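Local coordinates for neutral ceramidase (Pseudomonas aeruginosa, PDB 2ZWS), which hydrolyses the N-acyl linkage of ceramides to sphingosine and free fatty acid with a bound zinc ion, and also runs the reverse synthesis, at residues 66-71 with 496-501; 243-248 with 416-421; 391-396 with 444-449; 408-413 with 473-478. All coordinates share one frame; numbering follows the deposited sequence. Where two conformers were deposited one is given.

Contact 1: residues 66-71 with 496-501. With FMT (formic acid), chain D.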
loop_
_atom_site.group_PDB
_atom_site.type_symbol
_atom_site.label_atom_id
_atom_site.label_comp_id
_atom_site.label_asym_id
_atom_site.label_seq_id
_atom_site.Cartn_x
_atom_site.Cartn_y
_atom_site.Cartn_z
ATOM N N ILE A 66 0.473 3.898 -5.023
ATOM C CA ILE A 66 -0.608 4.857 -5.284
ATOM C C ILE A 66 -0.349 5.530 -6.612
ATOM O O ILE A 66 0.520 6.362 -6.817
ATOM C CB ILE A 66 -0.916 5.862 -4.157
ATOM C CG1 ILE A 66 0.335 6.638 -3.834
ATOM C CG2 ILE A 66 -1.496 5.145 -2.920
ATOM C CD1 ILE A 66 1.106 5.977 -2.844
ATOM N N PHE A 67 -1.148 5.091 -7.552
ATOM C CA PHE A 67 -0.945 5.517 -8.923
ATOM C C PHE A 67 -1.414 6.947 -9.149
ATOM O O PHE A 67 -2.313 7.434 -8.449
ATOM C CB PHE A 67 -1.698 4.586 -9.861
ATOM C CG PHE A 67 -1.138 3.173 -9.920
ATOM C CD1 PHE A 67 -1.936 2.108 -9.493
ATOM C CD2 PHE A 67 0.170 2.920 -10.369
ATOM C CE1 PHE A 67 -1.498 0.811 -9.552
ATOM C CE2 PHE A 67 0.650 1.582 -10.442
ATOM C CZ PHE A 67 -0.209 0.528 -10.034
ATOM N N GLN A 68 -0.832 7.606 -10.148
ATOM C CA GLN A 68 -1.225 8.956 -10.496
ATOM C C GLN A 68 -2.746 9.111 -10.676
ATOM O O GLN A 68 -3.328 10.103 -10.223
ATOM C CB GLN A 68 -0.472 9.425 -11.731
ATOM C CG GLN A 68 -0.771 10.832 -12.105
ATOM C CD GLN A 68 0.415 11.454 -12.808
ATOM O OE1 GLN A 68 0.554 11.364 -14.050
ATOM N NE2 GLN A 68 1.329 12.020 -12.022
ATOM N N ALA A 69 -3.388 8.136 -11.309
ATOM C CA ALA A 69 -4.847 8.226 -11.506
ATOM C C ALA A 69 -5.663 8.372 -10.196
ATOM O O ALA A 69 -6.665 9.110 -10.126
ATOM C CB ALA A 69 -5.320 7.008 -12.304
ATOM N N VAL A 70 -5.240 7.634 -9.169
ATOM C CA VAL A 70 -5.835 7.704 -7.843
ATOM C C VAL A 70 -5.553 9.079 -7.252
ATOM O O VAL A 70 -6.470 9.724 -6.753
ATOM C CB VAL A 70 -5.279 6.556 -6.963
ATOM C CG1 VAL A 70 -5.737 6.712 -5.499
ATOM C CG2 VAL A 70 -5.717 5.191 -7.547
ATOM N N HIS A 71 -4.288 9.512 -7.256
ATOM C CA HIS A 71 -3.930 10.826 -6.712
ATOM C C HIS A 71 -4.774 11.941 -7.330
ATOM O O HIS A 71 -5.380 12.753 -6.612
ATOM C CB HIS A 71 -2.436 11.036 -6.972
ATOM C CG HIS A 71 -1.915 12.357 -6.524
ATOM N ND1 HIS A 71 -1.425 13.288 -7.414
ATOM C CD2 HIS A 71 -1.746 12.890 -5.284
ATOM C CE1 HIS A 71 -1.001 14.349 -6.748
ATOM N NE2 HIS A 71 -1.181 14.131 -5.457
ATOM N N ALA A 496 3.849 21.316 -13.970
ATOM C CA ALA A 496 3.381 20.858 -15.261
ATOM C C ALA A 496 2.161 20.004 -14.989
ATOM O O ALA A 496 1.635 20.014 -13.889
ATOM C CB ALA A 496 4.466 19.938 -15.830
ATOM N N ILE A 497 1.557 19.417 -16.005
ATOM C CA ILE A 497 0.127 19.423 -16.183
ATOM C C ILE A 497 0.164 17.887 -16.242
ATOM O O ILE A 497 0.822 17.331 -17.127
ATOM C CB ILE A 497 -0.442 19.924 -17.510
ATOM C CG1 ILE A 497 -0.518 21.450 -17.512
ATOM C CG2 ILE A 497 -1.857 19.344 -17.673
ATOM C CD1 ILE A 497 -1.290 22.026 -16.338
ATOM N N ALA A 498 -0.439 17.187 -15.276
ATOM C CA ALA A 498 -0.402 15.728 -15.283
ATOM C C ALA A 498 -1.401 15.234 -16.330
ATOM O O ALA A 498 -2.564 15.624 -16.301
ATOM C CB ALA A 498 -0.748 15.174 -13.924
ATOM N N PRO A 499 -0.949 14.398 -17.279
ATOM C CA PRO A 499 -1.869 13.943 -18.335
ATOM C C PRO A 499 -3.080 13.197 -17.772
ATOM O O PRO A 499 -2.939 12.382 -16.869
ATOM C CB PRO A 499 -1.001 13.011 -19.186
ATOM C CG PRO A 499 0.396 13.442 -18.932
ATOM C CD PRO A 499 0.413 13.870 -17.470
ATOM N N ASP A 500 -4.265 13.493 -18.290
ATOM C CA ASP A 500 -5.482 12.794 -17.892
ATOM C C ASP A 500 -5.766 11.708 -18.925
ATOM O O ASP A 500 -6.087 11.986 -20.097
ATOM C CB ASP A 500 -6.642 13.794 -17.771
ATOM C CG ASP A 500 -7.947 13.169 -17.272
ATOM O OD1 ASP A 500 -8.038 11.935 -17.102
ATOM O OD2 ASP A 500 -8.911 13.939 -17.056
ATOM N N LEU A 501 -5.613 10.464 -18.497
ATOM C CA LEU A 501 -5.766 9.316 -19.394
ATOM C C LEU A 501 -7.084 8.598 -19.123
ATOM O O LEU A 501 -7.331 7.490 -19.613
ATOM C CB LEU A 501 -4.588 8.363 -19.252
ATOM C CG LEU A 501 -3.189 8.853 -19.665
ATOM C CD1 LEU A 501 -2.260 7.636 -19.942
ATOM C CD2 LEU A 501 -3.175 9.823 -20.817
HETATM C C FMT D . 1.292 5.628 -12.190
HETATM O O1 FMT D . 1.425 6.429 -11.232
HETATM O O2 FMT D . 0.195 5.359 -12.728
HETATM O O HOH W 1 -1.139 10.703 -15.952
#
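Gln68 and the extended loop at Ala498-Pro499 meet by a few van der Waals touches and one water bridge. The direct contact is slight: the methyl CB of Ala498 lies 4.0 Å from OE1 of Gln68 and 4.1 Å from its CD, and the Pro499 ring comes alongside with CD 4.2 Å from the same OE1. In all the two segments bury 83 Å² against each other. With CG of Gln68 anti to the backbone N (chi1 -177°) and the chain extended beyond it, the amide is carried away from the helix toward 496-501.

The polar part runs through a single water, which donates to Gln68 OE1 at 2.6 Å and to the carbonyl O of Pro499 at 2.6 Å, so two acceptors that could not bond each other are joined. The other end of the amide, NE2, is used by the carbonyl O of Val392, which fixes the amide's rotation and leaves OE1 for the water.

A third set of interactions concerns the probable substrate pocket, since Gln68 is an inferred substrate-binding residue. Its backbone N, in the first turn of the helix, donates to O1 of a formic acid molecule at 2.8 Å with an N-H...O angle of 166°; Phe67, the N-cap residue, brings CD2 to 3.4 Å from O2 of that molecule. Ser106 and Tyr445 also bind this molecule, probably a crystallisation additive that marks the pocket.

Helix 68-81 thus begins beside the loop that follows helix 471-488; strand 295-303 touches both partners through Phe301, while helix 120-138 packs on Ala69 and Val70.

Contact 2: residues 243-248 with 416-421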
loop_
_atom_site.group_PDB
_atom_site.type_symbol
_atom_site.label_atom_id
_atom_site.label_comp_id
_atom_site.label_asym_id
_atom_site.label_seq_id
_atom_site.Cartn_x
_atom_site.Cartn_y
_atom_site.Cartn_z
ATOM N N GLN A 243 6.525 2.860 4.149
ATOM C CA GLN A 243 7.833 2.547 3.544
ATOM C C GLN A 243 8.801 3.722 3.554
ATOM O O GLN A 243 8.381 4.873 3.652
ATOM C CB GLN A 243 7.660 2.126 2.071
ATOM C CG GLN A 243 6.888 0.829 1.913
ATOM C CD GLN A 243 7.702 -0.399 2.247
ATOM O OE1 GLN A 243 8.893 -0.320 2.645
ATOM N NE2 GLN A 243 7.086 -1.563 2.041
ATOM N N THR A 244 10.101 3.428 3.444
ATOM C CA THR A 244 11.085 4.460 3.065
ATOM C C THR A 244 11.708 4.126 1.700
ATOM O O THR A 244 11.034 4.230 0.675
ATOM C CB THR A 244 12.141 4.752 4.169
ATOM O OG1 THR A 244 12.920 3.584 4.437
ATOM C CG2 THR A 244 11.458 5.201 5.437
ATOM N N ASN A 245 12.974 3.715 1.696
ATOM C CA ASN A 245 13.674 3.373 0.480
ATOM C C ASN A 245 13.837 1.844 0.487
ATOM O O ASN A 245 14.831 1.306 0.989
ATOM C CB ASN A 245 15.037 4.114 0.373
ATOM C CG ASN A 245 15.687 4.408 1.739
ATOM O OD1 ASN A 245 15.914 5.578 2.090
ATOM N ND2 ASN A 245 16.001 3.357 2.497
ATOM N N ALA A 246 12.854 1.150 -0.082
ATOM C CA ALA A 246 12.773 -0.330 0.001
ATOM C C ALA A 246 13.027 -1.042 -1.333
ATOM O O ALA A 246 12.809 -2.258 -1.440
ATOM C CB ALA A 246 11.399 -0.732 0.550
ATOM N N GLY A 247 13.511 -0.310 -2.334
ATOM C CA GLY A 247 13.608 -0.849 -3.685
ATOM C C GLY A 247 14.373 -2.164 -3.761
ATOM O O GLY A 247 14.034 -3.051 -4.568
ATOM N N ASN A 248 15.428 -2.287 -2.957
ATOM C CA ASN A 248 16.254 -3.489 -3.014
ATOM C C ASN A 248 16.204 -4.304 -1.720
ATOM O O ASN A 248 17.119 -5.071 -1.427
ATOM C CB ASN A 248 17.729 -3.174 -3.439
ATOM C CG ASN A 248 18.382 -2.071 -2.582
ATOM O OD1 ASN A 248 17.721 -1.446 -1.739
ATOM N ND2 ASN A 248 19.695 -1.853 -2.777
ATOM N N ALA A 416 19.947 5.060 -2.940
ATOM C CA ALA A 416 19.284 6.118 -3.726
ATOM C C ALA A 416 18.503 7.041 -2.780
ATOM O O ALA A 416 18.542 8.274 -2.916
ATOM C CB ALA A 416 18.403 5.530 -4.821
ATOM N N GLY A 417 17.843 6.441 -1.801
ATOM C CA GLY A 417 17.080 7.213 -0.816
ATOM C C GLY A 417 17.973 7.911 0.194
ATOM O O GLY A 417 17.779 9.102 0.520
ATOM N N VAL A 418 18.970 7.176 0.692
ATOM C CA VAL A 418 19.909 7.749 1.664
ATOM C C VAL A 418 20.636 8.981 1.102
ATOM O O VAL A 418 20.789 9.977 1.793
ATOM C CB VAL A 418 20.925 6.702 2.204
ATOM C CG1 VAL A 418 22.016 7.391 3.033
ATOM C CG2 VAL A 418 20.196 5.674 3.045
ATOM N N ARG A 419 21.085 8.910 -0.145
ATOM C CA ARG A 419 21.770 10.073 -0.739
ATOM C C ARG A 419 20.851 11.315 -0.784
ATOM O O ARG A 419 21.286 12.450 -0.534
ATOM C CB ARG A 419 22.291 9.748 -2.133
ATOM C CG ARG A 419 23.605 8.965 -2.093
ATOM C CD ARG A 419 24.087 8.777 -3.502
ATOM N NE ARG A 419 25.066 7.705 -3.597
ATOM C CZ ARG A 419 25.533 7.261 -4.755
ATOM N NH1 ARG A 419 26.427 6.266 -4.779
ATOM N NH2 ARG A 419 25.109 7.819 -5.885
ATOM N N ILE A 420 19.578 11.091 -1.086
ATOM C CA ILE A 420 18.628 12.205 -1.146
ATOM C C ILE A 420 18.369 12.756 0.255
ATOM O O ILE A 420 18.407 13.958 0.467
ATOM C CB ILE A 420 17.328 11.801 -1.844
ATOM C CG1 ILE A 420 17.635 11.445 -3.309
ATOM C CG2 ILE A 420 16.318 12.943 -1.771
ATOM C CD1 ILE A 420 16.458 10.879 -4.095
ATOM N N ARG A 421 18.175 11.862 1.218
ATOM C CA ARG A 421 18.004 12.247 2.607
ATOM C C ARG A 421 19.157 13.131 3.092
ATOM O O ARG A 421 18.930 14.192 3.680
ATOM C CB ARG A 421 17.933 10.989 3.456
ATOM C CG ARG A 421 16.857 11.014 4.498
ATOM C CD ARG A 421 17.095 9.869 5.447
ATOM N NE ARG A 421 17.032 8.575 4.781
ATOM C CZ ARG A 421 17.446 7.423 5.321
ATOM N NH1 ARG A 421 17.999 7.381 6.537
ATOM N NH2 ARG A 421 17.295 6.293 4.634
#
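Asn245 reaches helix 414-428 with its carboxamide, and OD1 is the atom that does nearly all the touching. The tight part is centred on Gly417, where the CA atoms of Asn245 and Gly417 approach to 5.3 Å and OD1 lies 3.5 Å from Gly417 CA. Gly417 presents only backbone here, and OD1 settles against its CA. CG of Asn245 sits between the backbone N and the carbonyl carbon, at an unusual chi1 of 30°, which directs the amide over the helix backbone.

One turn further on, in one of the two conformers of Arg421, its NH2 donates to OD1 of Asn245 at 3.0 Å, with an N-H...O angle of 157°. The bond lies in the carbonyl plane and uses a lone pair of OD1, meeting it at a C=O...N angle of 123°. Amide and guanidinium are nearly coplanar, although the two side chains cross at about a right angle. Both groups also converge on Asp179: its OD2 accepts from ND2 of Asn245 and forms a salt bridge with NH2 of Arg421, an arrangement that should fix the rotation of the amide and partly balance the arginine's charge.

The setting is a loop between strands 238-242 and 249-251, the latter containing the probable nucleophile Ser250, packed on the helix that follows zinc ligand Glu411.

Away from this centre the packing is loose. The side chain of Val418 is more distant, CG2 4.4 Å from Asn245 OD1, though its backbone N is 3.7 Å from that oxygen. Arg419, partly exposed, turns from the loop toward salt bridges with Glu453 and Asp170.

Contact 3: residues 391-396 with 444-449. With ZN (zinc ion), chain B; FMT (formic acid), chain D.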
loop_
_atom_site.group_PDB
_atom_site.type_symbol
_atom_site.label_atom_id
_atom_site.label_comp_id
_atom_site.label_asym_id
_atom_site.label_seq_id
_atom_site.Cartn_x
_atom_site.Cartn_y
_atom_site.Cartn_z
ATOM N N THR A 391 5.190 10.224 -17.292
ATOM C CA THR A 391 6.159 11.229 -17.705
ATOM C C THR A 391 6.155 12.464 -16.815
ATOM O O THR A 391 7.132 13.197 -16.791
ATOM C CB THR A 391 5.905 11.664 -19.154
ATOM O OG1 THR A 391 4.611 12.265 -19.260
ATOM C CG2 THR A 391 5.993 10.444 -20.105
ATOM N N VAL A 392 5.039 12.711 -16.116
ATOM C CA VAL A 392 4.909 13.910 -15.279
ATOM C C VAL A 392 4.698 13.388 -13.872
ATOM O O VAL A 392 3.728 12.667 -13.629
ATOM C CB VAL A 392 3.719 14.806 -15.720
ATOM C CG1 VAL A 392 3.467 15.936 -14.689
ATOM C CG2 VAL A 392 3.936 15.332 -17.153
ATOM N N LEU A 393 5.618 13.713 -12.974
ATOM C CA LEU A 393 5.650 13.047 -11.666
ATOM C C LEU A 393 5.609 14.035 -10.507
ATOM O O LEU A 393 6.181 15.123 -10.600
ATOM C CB LEU A 393 6.899 12.156 -11.556
ATOM C CG LEU A 393 6.905 10.944 -12.513
ATOM C CD1 LEU A 393 8.240 10.302 -12.452
ATOM C CD2 LEU A 393 5.807 9.963 -12.114
ATOM N N PRO A 394 4.903 13.670 -9.420
ATOM C CA PRO A 394 4.775 14.557 -8.277
ATOM C C PRO A 394 6.008 14.467 -7.380
ATOM O O PRO A 394 6.507 13.355 -7.094
ATOM C CB PRO A 394 3.556 13.988 -7.538
ATOM C CG PRO A 394 3.621 12.488 -7.795
ATOM C CD PRO A 394 4.202 12.381 -9.221
ATOM N N ILE A 395 6.469 15.642 -6.940
ATOM C CA ILE A 395 7.519 15.742 -5.941
ATOM C C ILE A 395 6.899 16.573 -4.804
ATOM O O ILE A 395 6.302 17.632 -5.059
ATOM C CB ILE A 395 8.759 16.481 -6.512
ATOM C CG1 ILE A 395 9.371 15.752 -7.748
ATOM C CG2 ILE A 395 9.793 16.739 -5.407
ATOM C CD1 ILE A 395 9.838 14.353 -7.430
ATOM N N GLN A 396 7.031 16.113 -3.558
ATOM C CA GLN A 396 6.351 16.743 -2.446
ATOM C C GLN A 396 7.190 16.625 -1.190
ATOM O O GLN A 396 7.865 15.598 -0.966
ATOM C CB GLN A 396 5.016 16.029 -2.224
ATOM C CG GLN A 396 4.124 16.736 -1.191
ATOM C CD GLN A 396 2.805 16.028 -1.052
ATOM O OE1 GLN A 396 2.787 14.814 -0.898
ATOM N NE2 GLN A 396 1.686 16.779 -1.127
ATOM N N ALA A 444 2.421 8.808 -6.868
ATOM C CA ALA A 444 2.381 8.149 -8.187
ATOM C C ALA A 444 3.301 6.957 -8.100
ATOM O O ALA A 444 3.919 6.724 -7.048
ATOM C CB ALA A 444 2.813 9.096 -9.300
ATOM N N TYR A 445 3.409 6.211 -9.192
ATOM C CA TYR A 445 4.355 5.101 -9.213
ATOM C C TYR A 445 5.088 5.074 -10.527
ATOM O O TYR A 445 4.479 4.955 -11.583
ATOM C CB TYR A 445 3.614 3.786 -8.989
ATOM C CG TYR A 445 4.554 2.620 -8.952
ATOM C CD1 TYR A 445 5.296 2.316 -7.801
ATOM C CD2 TYR A 445 4.738 1.841 -10.091
ATOM C CE1 TYR A 445 6.210 1.233 -7.804
ATOM C CE2 TYR A 445 5.598 0.759 -10.089
ATOM C CZ TYR A 445 6.349 0.461 -8.955
ATOM O OH TYR A 445 7.211 -0.596 -8.959
ATOM N N ALA A 446 6.414 5.181 -10.454
ATOM C CA ALA A 446 7.243 5.208 -11.668
ATOM C C ALA A 446 8.407 4.229 -11.486
ATOM O O ALA A 446 9.570 4.563 -11.747
ATOM C CB ALA A 446 7.721 6.636 -11.932
ATOM N N SER A 447 8.070 3.011 -11.078
ATOM C CA SER A 447 9.013 1.901 -10.997
ATOM C C SER A 447 10.181 2.158 -10.040
ATOM O O SER A 447 9.975 2.640 -8.968
ATOM C CB SER A 447 9.435 1.483 -12.422
ATOM O OG SER A 447 8.294 0.993 -13.117
ATOM N N TYR A 448 11.418 1.855 -10.436
ATOM C CA TYR A 448 12.544 1.805 -9.485
ATOM C C TYR A 448 13.551 2.941 -9.652
ATOM O O TYR A 448 13.672 3.524 -10.734
ATOM C CB TYR A 448 13.248 0.427 -9.526
ATOM C CG TYR A 448 12.427 -0.689 -8.902
ATOM C CD1 TYR A 448 11.375 -1.296 -9.586
ATOM C CD2 TYR A 448 12.717 -1.148 -7.623
ATOM C CE1 TYR A 448 10.586 -2.322 -8.977
ATOM C CE2 TYR A 448 11.997 -2.172 -7.023
ATOM C CZ TYR A 448 10.909 -2.764 -7.682
ATOM O OH TYR A 448 10.175 -3.767 -7.029
ATOM N N VAL A 449 14.253 3.257 -8.569
ATOM C CA VAL A 449 15.351 4.215 -8.635
ATOM C C VAL A 449 16.581 3.660 -7.933
ATOM O O VAL A 449 16.592 3.371 -6.750
ATOM C CB VAL A 449 14.980 5.585 -8.043
ATOM C CG1 VAL A 449 16.137 6.559 -8.185
ATOM C CG2 VAL A 449 13.694 6.146 -8.697
HETATM ZN ZN ZN B . 8.810 -3.413 -5.377
HETATM C C FMT D . 1.292 5.628 -12.190
HETATM O O1 FMT D . 1.425 6.429 -11.232
HETATM O O2 FMT D . 0.195 5.359 -12.728
HETATM O O HOH W 2 7.708 -4.978 -6.278
#
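The loop leading into zinc-ligand strand 448-449 rests here on strand 392-400, through two alanine methyls set against Leu393 and Pro394. The methyl of Ala444 faces the Pro394 ring, with CB 3.6 Å from CD, and also touches the Leu393 branch CD2 more distantly, at 4.2 Å. Ala446, two residues on, points its CB the same way and meets the end of Leu393 at CD1, 3.7 Å away. Leu393 has CG anti to its carbonyl carbon (chi1 -67°), which brings both methyls round to the Ala446 methyl although CB itself does not aim at the loop.

This alternation is that of an extended chain: Ala444 and Ala446 look to the strand, whereas the CB of Tyr445 between them points away from it; Tyr445 is inferred to bind substrate. Its backbone N donates to O1 of the bound formic acid at 2.9 Å, and its OH bonds OE2 of Glu411. The Ser447 backbone N lies 3.5 Å above one face of the Tyr445 ring, offset toward the rim.

Beyond Ser447 the chain enters the two-stranded parallel sheet with 411-412, where Tyr448 OH binds the zinc ion at 2.2 Å beside a water, with His97, His204 and Glu411 completing the site.

Contact 4: residues 408-413 with 473-478. With ZN (zinc ion), chain B.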
loop_
_atom_site.group_PDB
_atom_site.type_symbol
_atom_site.label_atom_id
_atom_site.label_comp_id
_atom_site.label_asym_id
_atom_site.label_seq_id
_atom_site.Cartn_x
_atom_site.Cartn_y
_atom_site.Cartn_z
ATOM N N ALA A 408 8.031 10.509 -2.415
ATOM C CA ALA A 408 8.676 10.211 -3.690
ATOM C C ALA A 408 7.921 9.116 -4.445
ATOM O O ALA A 408 7.615 8.071 -3.851
ATOM C CB ALA A 408 10.115 9.815 -3.439
ATOM N N PRO A 409 7.646 9.347 -5.755
ATOM C CA PRO A 409 6.775 8.464 -6.534
ATOM C C PRO A 409 7.403 7.232 -7.161
ATOM O O PRO A 409 7.144 6.921 -8.336
ATOM C CB PRO A 409 6.248 9.395 -7.636
ATOM C CG PRO A 409 7.456 10.317 -7.912
ATOM C CD PRO A 409 8.043 10.550 -6.523
ATOM N N ALA A 410 8.254 6.552 -6.403
ATOM C CA ALA A 410 8.916 5.365 -6.947
ATOM C C ALA A 410 9.484 4.484 -5.820
ATOM O O ALA A 410 9.340 4.804 -4.634
ATOM C CB ALA A 410 10.054 5.775 -7.920
ATOM N N GLU A 411 10.116 3.370 -6.207
ATOM C CA GLU A 411 10.828 2.487 -5.270
ATOM C C GLU A 411 12.300 2.844 -5.294
ATOM O O GLU A 411 12.968 2.555 -6.273
ATOM C CB GLU A 411 10.690 1.012 -5.681
ATOM C CG GLU A 411 9.320 0.600 -6.166
ATOM C CD GLU A 411 9.057 -0.881 -5.982
ATOM O OE1 GLU A 411 9.634 -1.553 -5.057
ATOM O OE2 GLU A 411 8.237 -1.394 -6.755
ATOM N N PHE A 412 12.802 3.444 -4.224
ATOM C CA PHE A 412 14.206 3.835 -4.187
ATOM C C PHE A 412 15.020 2.784 -3.460
ATOM O O PHE A 412 14.638 2.313 -2.411
ATOM C CB PHE A 412 14.341 5.181 -3.486
ATOM C CG PHE A 412 13.830 6.332 -4.305
ATOM C CD1 PHE A 412 12.450 6.475 -4.567
ATOM C CD2 PHE A 412 14.702 7.287 -4.798
ATOM C CE1 PHE A 412 11.986 7.524 -5.353
ATOM C CE2 PHE A 412 14.228 8.354 -5.549
ATOM C CZ PHE A 412 12.856 8.473 -5.833
ATOM N N THR A 413 16.181 2.441 -3.997
ATOM C CA THR A 413 17.058 1.545 -3.264
ATOM C C THR A 413 17.599 2.268 -2.047
ATOM O O THR A 413 17.484 3.487 -1.939
ATOM C CB THR A 413 18.267 1.163 -4.086
ATOM O OG1 THR A 413 18.966 2.362 -4.466
ATOM C CG2 THR A 413 17.850 0.364 -5.312
ATOM N N ALA A 473 19.946 11.026 -9.728
ATOM C CA ALA A 473 20.500 12.388 -9.690
ATOM C C ALA A 473 19.381 13.415 -9.903
ATOM O O ALA A 473 19.332 14.444 -9.200
ATOM C CB ALA A 473 21.582 12.534 -10.765
ATOM N N ALA A 474 18.468 13.107 -10.821
ATOM C CA ALA A 474 17.299 13.984 -11.091
ATOM C C ALA A 474 16.453 14.137 -9.838
ATOM O O ALA A 474 16.081 15.267 -9.463
ATOM C CB ALA A 474 16.431 13.422 -12.216
ATOM N N TYR A 475 16.123 13.009 -9.198
ATOM C CA TYR A 475 15.319 13.101 -7.962
ATOM C C TYR A 475 16.062 13.872 -6.876
ATOM O O TYR A 475 15.462 14.645 -6.146
ATOM C CB TYR A 475 14.944 11.722 -7.463
ATOM C CG TYR A 475 13.759 11.103 -8.148
ATOM C CD1 TYR A 475 12.460 11.550 -7.882
ATOM C CD2 TYR A 475 13.925 10.036 -9.038
ATOM C CE1 TYR A 475 11.363 10.963 -8.493
ATOM C CE2 TYR A 475 12.844 9.422 -9.636
ATOM C CZ TYR A 475 11.547 9.894 -9.356
ATOM O OH TYR A 475 10.438 9.302 -9.919
ATOM N N GLN A 476 17.380 13.682 -6.774
ATOM C CA GLN A 476 18.115 14.388 -5.743
ATOM C C GLN A 476 18.062 15.902 -6.001
ATOM O O GLN A 476 17.801 16.682 -5.073
ATOM C CB GLN A 476 19.566 13.900 -5.674
ATOM C CG GLN A 476 20.321 14.372 -4.453
ATOM C CD GLN A 476 21.520 13.505 -4.150
ATOM O OE1 GLN A 476 21.429 12.271 -4.154
ATOM N NE2 GLN A 476 22.654 14.145 -3.862
ATOM N N GLN A 477 18.259 16.300 -7.249
ATOM C CA GLN A 477 18.165 17.716 -7.620
ATOM C C GLN A 477 16.789 18.288 -7.293
ATOM O O GLN A 477 16.685 19.377 -6.731
ATOM C CB GLN A 477 18.391 17.866 -9.110
ATOM C CG GLN A 477 18.171 19.272 -9.630
ATOM C CD GLN A 477 18.533 19.365 -11.078
ATOM O OE1 GLN A 477 17.662 19.496 -11.946
ATOM N NE2 GLN A 477 19.815 19.238 -11.360
ATOM N N LEU A 478 15.747 17.540 -7.662
ATOM C CA LEU A 478 14.372 18.001 -7.456
ATOM C C LEU A 478 14.058 18.209 -5.974
ATOM O O LEU A 478 13.457 19.233 -5.582
ATOM C CB LEU A 478 13.392 17.021 -8.090
ATOM C CG LEU A 478 13.442 16.963 -9.622
ATOM C CD1 LEU A 478 12.596 15.815 -10.143
ATOM C CD2 LEU A 478 13.039 18.265 -10.274
HETATM ZN ZN ZN B . 8.810 -3.413 -5.377
HETATM O O HOH W 2 7.708 -4.978 -6.278
#
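Pro409 is the first residue of 408-413 to meet helix 471-488, with its ring set against the outer end of Tyr475. Pro409 CG lies 3.7 Å from the Tyr475 OH, and CD is 3.9 Å from CE1; the two side chains arrive from opposite directions. Ala410 follows with its methyl, CB, 4.1 Å from the same hydroxyl oxygen.

Glu411 turns the other way and binds the zinc ion through both carboxylate oxygens, unequally: OE1 at 2.1 Å and OE2 at 2.5 Å. With CG anti to the carbonyl carbon (chi1 -41°) and the chain extended beyond it, the carboxylate is held off the helix-facing side. Strand 411-412 pairs in parallel with 448-449, which brings another zinc ligand, Tyr448; residues of one short strand thus serve the metal on one side and the hydrophobic core on the other.

Phe412 returns to the helix and makes the principal contact, a T-shaped stack in which its edge is directed at the Tyr475 face. The ring centroids are 4.9 Å apart and the planes meet at 73°. The Phe412 CZ atom stands 3.5 Å above the Tyr475 ring plane, over its centre, and its nearest atom there is CG at 3.6 Å. Ile420 of helix 414-428 touches both rings. At the end of the segment, Thr413 caps that helix, its OG1 accepting from Ala416 N.

Contacts 3 and 4 converge on the zinc ion, their centres 8 Å apart: Val449 N and Glu411 O, 2.7 Å apart, tie the two short strands together. Contact 2 adjoins contact 4, 8 Å away between centres, with Gly247 N 2.9 Å from Phe412 O, and it also touches contact 3, where Gly247 O lies 3.3 Å from Tyr448 CE2; the Asn245 side chain remains about 11 Å from the metal. Contact 1 lies on the substrate side, 10 Å from contact 3 between centres, sharing the formic acid molecule with it. Contacts 1 and 2 do not touch, their nearest atoms being about 9 Å apart.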